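Local coordinates for protein formyltransferase PseJ (Anoxybacillus kamchatkensis G10, PDB 6EDK) that belongs by name and sequence to the formyl transferase family and is built around a central mixed beta-sheet, at residues Asp105-Lys117 against Trp202-Gln214. Numbering follows the deposited sequence.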
ATOM      1  N   ASP A 105       8.644  -6.375  -0.147  1.00 32.91           N
ATOM      2  CA  ASP A 105       9.876  -5.630   0.088  1.00 30.78           C
ATOM      3  C   ASP A 105      10.125  -4.530  -0.958  1.00 27.77           C
ATOM      4  O   ASP A 105      11.226  -4.388  -1.478  1.00 27.31           O
ATOM      5  CB  ASP A 105      11.058  -6.577   0.130  1.00 32.60           C
ATOM      6  CG  ASP A 105      10.860  -7.683   1.167  1.00 40.90           C
ATOM      7  OD1 ASP A 105      10.566  -7.341   2.318  1.00 39.70           O
ATOM      8  OD2 ASP A 105      10.993  -8.870   0.817  1.00 41.66           O
ATOM      9  N   PRO A 106       9.118  -3.703  -1.253  1.00 27.15           N
ATOM     10  CA  PRO A 106       9.330  -2.748  -2.333  1.00 25.02           C
ATOM     11  C   PRO A 106      10.444  -1.760  -2.048  1.00 26.21           C
ATOM     12  O   PRO A 106      11.138  -1.356  -2.988  1.00 28.46           O
ATOM     13  CB  PRO A 106       7.987  -2.038  -2.497  1.00 24.20           C
ATOM     14  CG  PRO A 106       7.282  -2.292  -1.155  1.00 29.14           C
ATOM     15  CD  PRO A 106       7.758  -3.662  -0.715  1.00 27.16           C
ATOM     16  N   ASN A 107      10.638  -1.355  -0.791  1.00 25.20           N
ATOM     17  CA  ASN A 107      11.690  -0.377  -0.515  1.00 26.02           C
ATOM     18  C   ASN A 107      13.050  -0.963  -0.845  1.00 26.98           C
ATOM     19  O   ASN A 107      13.877  -0.334  -1.512  1.00 27.25           O
ATOM     20  CB  ASN A 107      11.611   0.051   0.943  1.00 23.88           C
ATOM     21  CG  ASN A 107      12.633   1.106   1.331  1.00 25.02           C
ATOM     22  OD1 ASN A 107      12.772   2.157   0.683  1.00 29.96           O
ATOM     23  ND2 ASN A 107      13.345   0.842   2.422  1.00 28.68           N
ATOM     24  N   LEU A 108      13.313  -2.164  -0.345  1.00 27.95           N
ATOM     25  CA  LEU A 108      14.591  -2.813  -0.667  1.00 26.16           C
ATOM     26  C   LEU A 108      14.783  -2.977  -2.171  1.00 26.88           C
ATOM     27  O   LEU A 108      15.839  -2.637  -2.706  1.00 27.82           O
ATOM     28  CB  LEU A 108      14.655  -4.148   0.048  1.00 27.52           C
ATOM     29  CG  LEU A 108      15.901  -5.026  -0.321  1.00 31.25           C
ATOM     30  CD1 LEU A 108      17.152  -4.319   0.126  1.00 29.43           C
ATOM     31  CD2 LEU A 108      15.722  -6.351   0.455  1.00 37.87           C
ATOM     32  N   TRP A 109      13.778  -3.472  -2.875  1.00 28.53           N
ATOM     33  CA  TRP A 109      13.940  -3.725  -4.304  1.00 30.91           C
ATOM     34  C   TRP A 109      14.110  -2.453  -5.107  1.00 30.25           C
ATOM     35  O   TRP A 109      14.774  -2.469  -6.162  1.00 29.94           O
ATOM     36  CB  TRP A 109      12.766  -4.523  -4.848  1.00 32.19           C
ATOM     37  CG  TRP A 109      12.877  -5.928  -4.479  1.00 31.97           C
ATOM     38  CD1 TRP A 109      12.157  -6.591  -3.544  1.00 35.00           C
ATOM     39  CD2 TRP A 109      13.810  -6.855  -5.019  1.00 34.68           C
ATOM     40  NE1 TRP A 109      12.593  -7.914  -3.461  1.00 38.84           N
ATOM     41  CE2 TRP A 109      13.618  -8.083  -4.353  1.00 38.44           C
ATOM     42  CE3 TRP A 109      14.818  -6.756  -6.004  1.00 38.09           C
ATOM     43  CZ2 TRP A 109      14.387  -9.240  -4.650  1.00 41.15           C
ATOM     44  CZ3 TRP A 109      15.579  -7.907  -6.289  1.00 42.56           C
ATOM     45  CH2 TRP A 109      15.347  -9.125  -5.592  1.00 40.84           C
ATOM     46  N   SER A 110      13.543  -1.318  -4.617  1.00 26.55           N
ATOM     47  CA  SER A 110      13.750  -0.064  -5.295  1.00 21.61           C
ATOM     48  C   SER A 110      15.214   0.331  -5.298  1.00 26.53           C
ATOM     49  O   SER A 110      15.661   1.005  -6.223  1.00 27.96           O
ATOM     50  CB  SER A 110      12.886   1.040  -4.673  1.00 25.36           C
ATOM     51  OG  SER A 110      13.446   1.562  -3.480  1.00 28.90           O
ATOM     52  N   PHE A 111      15.989  -0.123  -4.323  1.00 27.53           N
ATOM     53  CA  PHE A 111      17.429   0.139  -4.313  1.00 29.57           C
ATOM     54  C   PHE A 111      18.204  -0.937  -5.064  1.00 33.38           C
ATOM     55  O   PHE A 111      19.059  -0.610  -5.911  1.00 32.15           O
ATOM     56  CB  PHE A 111      17.921   0.254  -2.882  1.00 30.04           C
ATOM     57  CG  PHE A 111      17.493   1.515  -2.253  1.00 26.57           C
ATOM     58  CD1 PHE A 111      18.145   2.678  -2.552  1.00 29.08           C
ATOM     59  CD2 PHE A 111      16.399   1.562  -1.437  1.00 29.22           C
ATOM     60  CE1 PHE A 111      17.721   3.877  -2.011  1.00 29.94           C
ATOM     61  CE2 PHE A 111      15.990   2.760  -0.893  1.00 29.13           C
ATOM     62  CZ  PHE A 111      16.649   3.917  -1.204  1.00 30.49           C
ATOM     63  N   LEU A 112      17.870  -2.209  -4.809  1.00 32.90           N
ATOM     64  CA  LEU A 112      18.567  -3.293  -5.490  1.00 37.03           C
ATOM     65  C   LEU A 112      18.474  -3.165  -7.003  1.00 41.12           C
ATOM     66  O   LEU A 112      19.457  -3.420  -7.715  1.00 41.24           O
ATOM     67  CB  LEU A 112      18.011  -4.639  -5.042  1.00 33.29           C
ATOM     68  CG  LEU A 112      18.302  -5.025  -3.596  1.00 38.19           C
ATOM     69  CD1 LEU A 112      17.547  -6.278  -3.251  1.00 41.02           C
ATOM     70  CD2 LEU A 112      19.777  -5.198  -3.315  1.00 39.33           C
ATOM     71  N   GLU A 113      17.316  -2.772  -7.532  1.00 35.99           N
ATOM     72  CA  GLU A 113      17.094  -2.660  -8.968  1.00 36.90           C
ATOM     73  C   GLU A 113      17.098  -1.218  -9.447  1.00 36.82           C
ATOM     74  O   GLU A 113      16.825  -0.980 -10.623  1.00 36.42           O
ATOM     75  CB  GLU A 113      15.791  -3.379  -9.353  1.00 41.01           C
ATOM     76  CG  GLU A 113      15.948  -4.907  -9.266  1.00 47.00           C
ATOM     77  CD  GLU A 113      14.704  -5.702  -9.536  1.00 53.07           C
ATOM     78  OE1 GLU A 113      13.592  -5.131  -9.664  1.00 50.16           O
ATOM     79  OE2 GLU A 113      14.817  -6.941  -9.620  1.00 54.59           O
ATOM     80  N   ASP A 114      17.451  -0.263  -8.574  1.00 33.61           N
ATOM     81  CA  ASP A 114      17.622   1.156  -8.860  1.00 36.52           C
ATOM     82  C   ASP A 114      16.420   1.679  -9.652  1.00 35.38           C
ATOM     83  O   ASP A 114      16.543   2.245 -10.727  1.00 36.83           O
ATOM     84  CB  ASP A 114      18.970   1.428  -9.585  1.00 35.14           C
ATOM     85  CG  ASP A 114      19.350   2.917  -9.636  1.00 43.96           C
ATOM     86  OD1 ASP A 114      18.839   3.741  -8.856  1.00 45.62           O
ATOM     87  OD2 ASP A 114      20.205   3.298 -10.480  1.00 49.70           O
ATOM     88  N   SER A 115      15.224   1.493  -9.068  1.00 31.27           N
ATOM     89  CA  SER A 115      13.985   1.842  -9.718  1.00 29.57           C
ATOM     90  C   SER A 115      13.434   3.158  -9.161  1.00 28.36           C
ATOM     91  O   SER A 115      13.965   3.743  -8.229  1.00 29.86           O
ATOM     92  CB  SER A 115      12.978   0.696  -9.484  1.00 34.14           C
ATOM     93  OG  SER A 115      12.474   0.877  -8.132  1.00 35.22           O
ATOM     94  N   PRO A 116      12.386   3.687  -9.747  1.00 26.78           N
ATOM     95  CA  PRO A 116      11.729   4.823  -9.110  1.00 27.53           C
ATOM     96  C   PRO A 116      11.258   4.447  -7.706  1.00 26.32           C
ATOM     97  O   PRO A 116      10.939   3.283  -7.412  1.00 28.74           O
ATOM     98  CB  PRO A 116      10.537   5.119 -10.041  1.00 28.20           C
ATOM     99  CG  PRO A 116      10.855   4.337 -11.313  1.00 29.62           C
ATOM    100  CD  PRO A 116      11.739   3.222 -10.988  1.00 27.90           C
ATOM    101  N   LYS A 117      11.165   5.460  -6.866  1.00 26.20           N
ATOM    102  CA  LYS A 117      10.822   5.256  -5.464  1.00 27.73           C
ATOM    103  C   LYS A 117       9.682   6.145  -5.048  1.00 22.93           C
ATOM    104  O   LYS A 117       9.582   7.299  -5.490  1.00 27.20           O
ATOM    105  CB  LYS A 117      12.043   5.542  -4.584  1.00 28.71           C
ATOM    106  CG  LYS A 117      13.219   4.612  -4.950  1.00 29.19           C
ATOM    107  CD  LYS A 117      14.463   5.138  -4.407  1.00 30.80           C
ATOM    108  CE  LYS A 117      15.654   4.234  -4.775  1.00 32.59           C
ATOM    109  NZ  LYS A 117      15.926   4.293  -6.230  1.00 31.23           N
ATOM    110  N   TRP A 202      18.207  -3.341   9.151  1.00 38.99           N
ATOM    111  CA  TRP A 202      17.494  -2.113   8.805  1.00 38.08           C
ATOM    112  C   TRP A 202      18.440  -0.935   8.684  1.00 37.21           C
ATOM    113  O   TRP A 202      18.176  -0.009   7.923  1.00 34.92           O
ATOM    114  CB  TRP A 202      16.453  -1.833   9.897  1.00 36.44           C
ATOM    115  CG  TRP A 202      15.181  -2.554   9.737  1.00 40.09           C
ATOM    116  CD1 TRP A 202      14.718  -3.614  10.495  1.00 43.82           C
ATOM    117  CD2 TRP A 202      14.150  -2.266   8.776  1.00 40.68           C
ATOM    118  NE1 TRP A 202      13.484  -4.003  10.050  1.00 42.88           N
ATOM    119  CE2 TRP A 202      13.095  -3.190   9.003  1.00 43.55           C
ATOM    120  CE3 TRP A 202      14.028  -1.342   7.735  1.00 35.72           C
ATOM    121  CZ2 TRP A 202      11.934  -3.202   8.229  1.00 44.16           C
ATOM    122  CZ3 TRP A 202      12.875  -1.375   6.951  1.00 34.64           C
ATOM    123  CH2 TRP A 202      11.839  -2.285   7.215  1.00 40.83           C
ATOM    124  N   ASP A 203      19.568  -0.964   9.391  1.00 38.03           N
ATOM    125  CA  ASP A 203      20.481   0.163   9.377  1.00 37.52           C
ATOM    126  C   ASP A 203      21.596   0.012   8.342  1.00 36.45           C
ATOM    127  O   ASP A 203      22.594   0.743   8.411  1.00 41.34           O
ATOM    128  CB  ASP A 203      21.038   0.408  10.784  1.00 44.31           C
ATOM    129  CG  ASP A 203      19.927   0.683  11.823  1.00 49.70           C
ATOM    130  OD1 ASP A 203      18.999   1.518  11.585  1.00 47.86           O
ATOM    131  OD2 ASP A 203      19.982   0.047  12.887  1.00 51.64           O
ATOM    132  N   THR A 204      21.415  -0.874   7.352  1.00 36.95           N
ATOM    133  CA  THR A 204      22.316  -0.920   6.204  1.00 37.83           C
ATOM    134  C   THR A 204      22.194   0.361   5.372  1.00 38.77           C
ATOM    135  O   THR A 204      21.072   0.732   4.979  1.00 33.33           O
ATOM    136  CB  THR A 204      22.017  -2.113   5.347  1.00 40.29           C
ATOM    137  OG1 THR A 204      22.063  -3.312   6.156  1.00 44.73           O
ATOM    138  CG2 THR A 204      23.012  -2.182   4.205  1.00 39.40           C
ATOM    139  N   PRO A 205      23.288   1.057   5.117  1.00 37.96           N
ATOM    140  CA  PRO A 205      23.254   2.179   4.165  1.00 37.40           C
ATOM    141  C   PRO A 205      22.757   1.712   2.809  1.00 34.79           C
ATOM    142  O   PRO A 205      23.103   0.619   2.341  1.00 33.95           O
ATOM    143  CB  PRO A 205      24.705   2.650   4.122  1.00 39.94           C
ATOM    144  CG  PRO A 205      25.290   2.161   5.417  1.00 40.62           C
ATOM    145  CD  PRO A 205      24.640   0.891   5.720  1.00 39.82           C
ATOM    146  N   VAL A 206      21.890   2.521   2.185  1.00 32.17           N
ATOM    147  CA  VAL A 206      21.332   2.091   0.904  1.00 32.96           C
ATOM    148  C   VAL A 206      22.388   2.184  -0.196  1.00 35.30           C
ATOM    149  O   VAL A 206      22.314   1.456  -1.190  1.00 35.66           O
ATOM    150  CB  VAL A 206      20.054   2.914   0.536  1.00 33.33           C
ATOM    151  CG1 VAL A 206      18.942   2.690   1.603  1.00 34.79           C
ATOM    152  CG2 VAL A 206      20.318   4.341   0.393  1.00 33.60           C
ATOM    153  N   GLN A 207      23.375   3.072  -0.041  1.00 37.36           N
ATOM    154  CA  GLN A 207      24.429   3.216  -1.052  1.00 43.60           C
ATOM    155  C   GLN A 207      25.046   1.859  -1.385  1.00 46.02           C
ATOM    156  O   GLN A 207      25.300   1.565  -2.552  1.00 51.40           O
ATOM    157  CB  GLN A 207      25.493   4.208  -0.543  1.00 52.54           C
ATOM    158  CG  GLN A 207      26.263   4.978  -1.616  1.00 70.28           C
ATOM    159  CD  GLN A 207      25.353   5.685  -2.637  1.00 78.64           C
ATOM    160  OE1 GLN A 207      24.486   6.516  -2.284  1.00 75.47           O
ATOM    161  NE2 GLN A 207      25.548   5.352  -3.913  1.00 79.25           N
ATOM    162  N   LYS A 208      25.202   0.988  -0.379  1.00 45.81           N
ATOM    163  CA  LYS A 208      25.752  -0.351  -0.574  1.00 51.08           C
ATOM    164  C   LYS A 208      24.878  -1.252  -1.428  1.00 49.73           C
ATOM    165  O   LYS A 208      25.352  -2.301  -1.902  1.00 47.81           O
ATOM    166  CB  LYS A 208      25.937  -1.044   0.793  1.00 48.71           C
ATOM    167  CG  LYS A 208      26.863  -0.300   1.725  1.00 55.26           C
ATOM    168  CD  LYS A 208      27.164  -1.110   2.988  1.00 62.25           C
ATOM    169  CE  LYS A 208      28.209  -0.383   3.832  1.00 71.31           C
ATOM    170  NZ  LYS A 208      28.262  -0.865   5.247  1.00 79.92           N
ATOM    171  N   LEU A 209      23.601  -0.875  -1.634  1.00 39.00           N
ATOM    172  CA  LEU A 209      22.616  -1.744  -2.235  1.00 37.08           C
ATOM    173  C   LEU A 209      22.285  -1.361  -3.666  1.00 35.30           C
ATOM    174  O   LEU A 209      21.737  -2.192  -4.404  1.00 39.44           O
ATOM    175  CB  LEU A 209      21.332  -1.717  -1.392  1.00 36.85           C
ATOM    176  CG  LEU A 209      21.515  -1.935   0.091  1.00 39.74           C
ATOM    177  CD1 LEU A 209      20.160  -2.028   0.839  1.00 38.71           C
ATOM    178  CD2 LEU A 209      22.284  -3.222   0.322  1.00 43.74           C
ATOM    179  N   ILE A 210      22.600  -0.136  -4.068  1.00 35.65           N
ATOM    180  CA  ILE A 210      22.053   0.406  -5.308  1.00 38.93           C
ATOM    181  C   ILE A 210      22.600  -0.383  -6.472  1.00 45.77           C
ATOM    182  O   ILE A 210      23.824  -0.498  -6.632  1.00 44.10           O
ATOM    183  CB  ILE A 210      22.365   1.892  -5.453  1.00 38.92           C
ATOM    184  CG1 ILE A 210      21.559   2.688  -4.415  1.00 39.25           C
ATOM    185  CG2 ILE A 210      22.056   2.347  -6.893  1.00 42.21           C
ATOM    186  CD1 ILE A 210      21.987   4.076  -4.280  1.00 48.82           C
ATOM    187  N   GLY A 211      21.696  -0.937  -7.274  1.00 44.03           N
ATOM    188  CA  GLY A 211      22.015  -1.655  -8.481  1.00 47.99           C
ATOM    189  C   GLY A 211      22.491  -3.072  -8.288  1.00 49.53           C
ATOM    190  O   GLY A 211      22.820  -3.726  -9.281  1.00 54.82           O
ATOM    191  N   LYS A 212      22.584  -3.555  -7.051  1.00 47.91           N
ATOM    192  CA  LYS A 212      23.240  -4.836  -6.807  1.00 49.62           C
ATOM    193  C   LYS A 212      22.497  -5.987  -7.433  1.00 53.79           C
ATOM    194  O   LYS A 212      23.071  -7.053  -7.603  1.00 54.62           O
ATOM    195  CB  LYS A 212      23.403  -5.077  -5.314  1.00 48.96           C
ATOM    196  CG  LYS A 212      24.542  -4.313  -4.728  1.00 50.79           C
ATOM    197  CD  LYS A 212      25.888  -4.954  -5.145  1.00 53.80           C
ATOM    198  CE  LYS A 212      27.051  -4.377  -4.355  1.00 56.54           C
ATOM    199  NZ  LYS A 212      27.280  -2.917  -4.583  1.00 62.84           N
ATOM    200  N   ALA A 213      21.228  -5.817  -7.758  1.00 53.75           N
ATOM    201  CA  ALA A 213      20.491  -6.801  -8.539  1.00 54.91           C
ATOM    202  C   ALA A 213      20.479  -6.431 -10.018  1.00 62.49           C
ATOM    203  O   ALA A 213      19.636  -6.916 -10.771  1.00 68.47           O
ATOM    204  CB  ALA A 213      19.069  -6.945  -8.004  1.00 52.48           C
ATOM    205  N   GLN A 214      21.383  -5.553 -10.432  1.00 67.15           N
ATOM    206  CA  GLN A 214      21.388  -4.976 -11.778  1.00 68.00           C
ATOM    207  C   GLN A 214      20.020  -4.411 -12.134  1.00 67.60           C
ATOM    208  O   GLN A 214      19.732  -3.215 -11.890  1.00 70.27           O
ATOM    209  CB  GLN A 214      21.851  -6.024 -12.800  1.00 73.07           C
ATOM    210  CG  GLN A 214      23.306  -6.425 -12.628  1.00 71.29           C
ATOM    211  CD  GLN A 214      23.932  -6.973 -13.917  1.00 89.63           C
ATOM    212  OE1 GLN A 214      23.618  -6.512 -15.015  1.00 97.78           O
ATOM    213  NE2 GLN A 214      24.821  -7.956 -13.779  1.00 89.81           N
TER
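Phe111, in the last turn of helix 106-112, shows how a helix end can receive a C-terminal tail mainly through one aromatic side chain and two carbonyls. Its CB lies 4.2 Å from Leu209 CB. With chi1 at -73°, CG lies beside the backbone N, and one face of the ring turns to Val206, CG near its CB and CD2 near its CG1. CD1 meets Val206 CB and, at the ring's edge, Ile210 CG1 (3.9 Å); CE1 touches Val206 CG2 at 3.6 Å, while CZ and CE2 lie against Val206 CG1. Val206 CB thus makes a CH-pi contact over the face. Lys117 CE covers the opposite face, and Tyr141 meets the ring edge-to-face. One turn back, Leu108 CD1 touches Leu209 CD1.

Past the ring, the backbone takes over. A Schellman motif with Asp114 at C-prime ends the helix, and its terminal carbonyls receive the tail: Gly211 N bonds to Phe111 O (3.0 Å, 161°), and Ala213 N reaches Leu112 O at 3.0 Å from above the carbonyl plane. Ile210 CA adds a CA-H...O contact to Phe111 O. Gly211, at positive phi, sits in the type II turn Leu209-Lys212 and starts the type I turn to Gln214, which brings Ala213 N to Leu112 O. Ala213 CB then settles against Leu112 CB (3.9 Å), Glu113 CG and the edge of the Trp109 indole, whose ring stacks with His186; the same histidine bonds Glu113 OE1.

The contact thus joins apolar side chains to backbone polarity: Phe111 O, already weakly bonded to Asp114 N, and Leu112 O gain donors from 202-214, with no cross-segment salt bridge, so its hold probably depends little on side-chain charge.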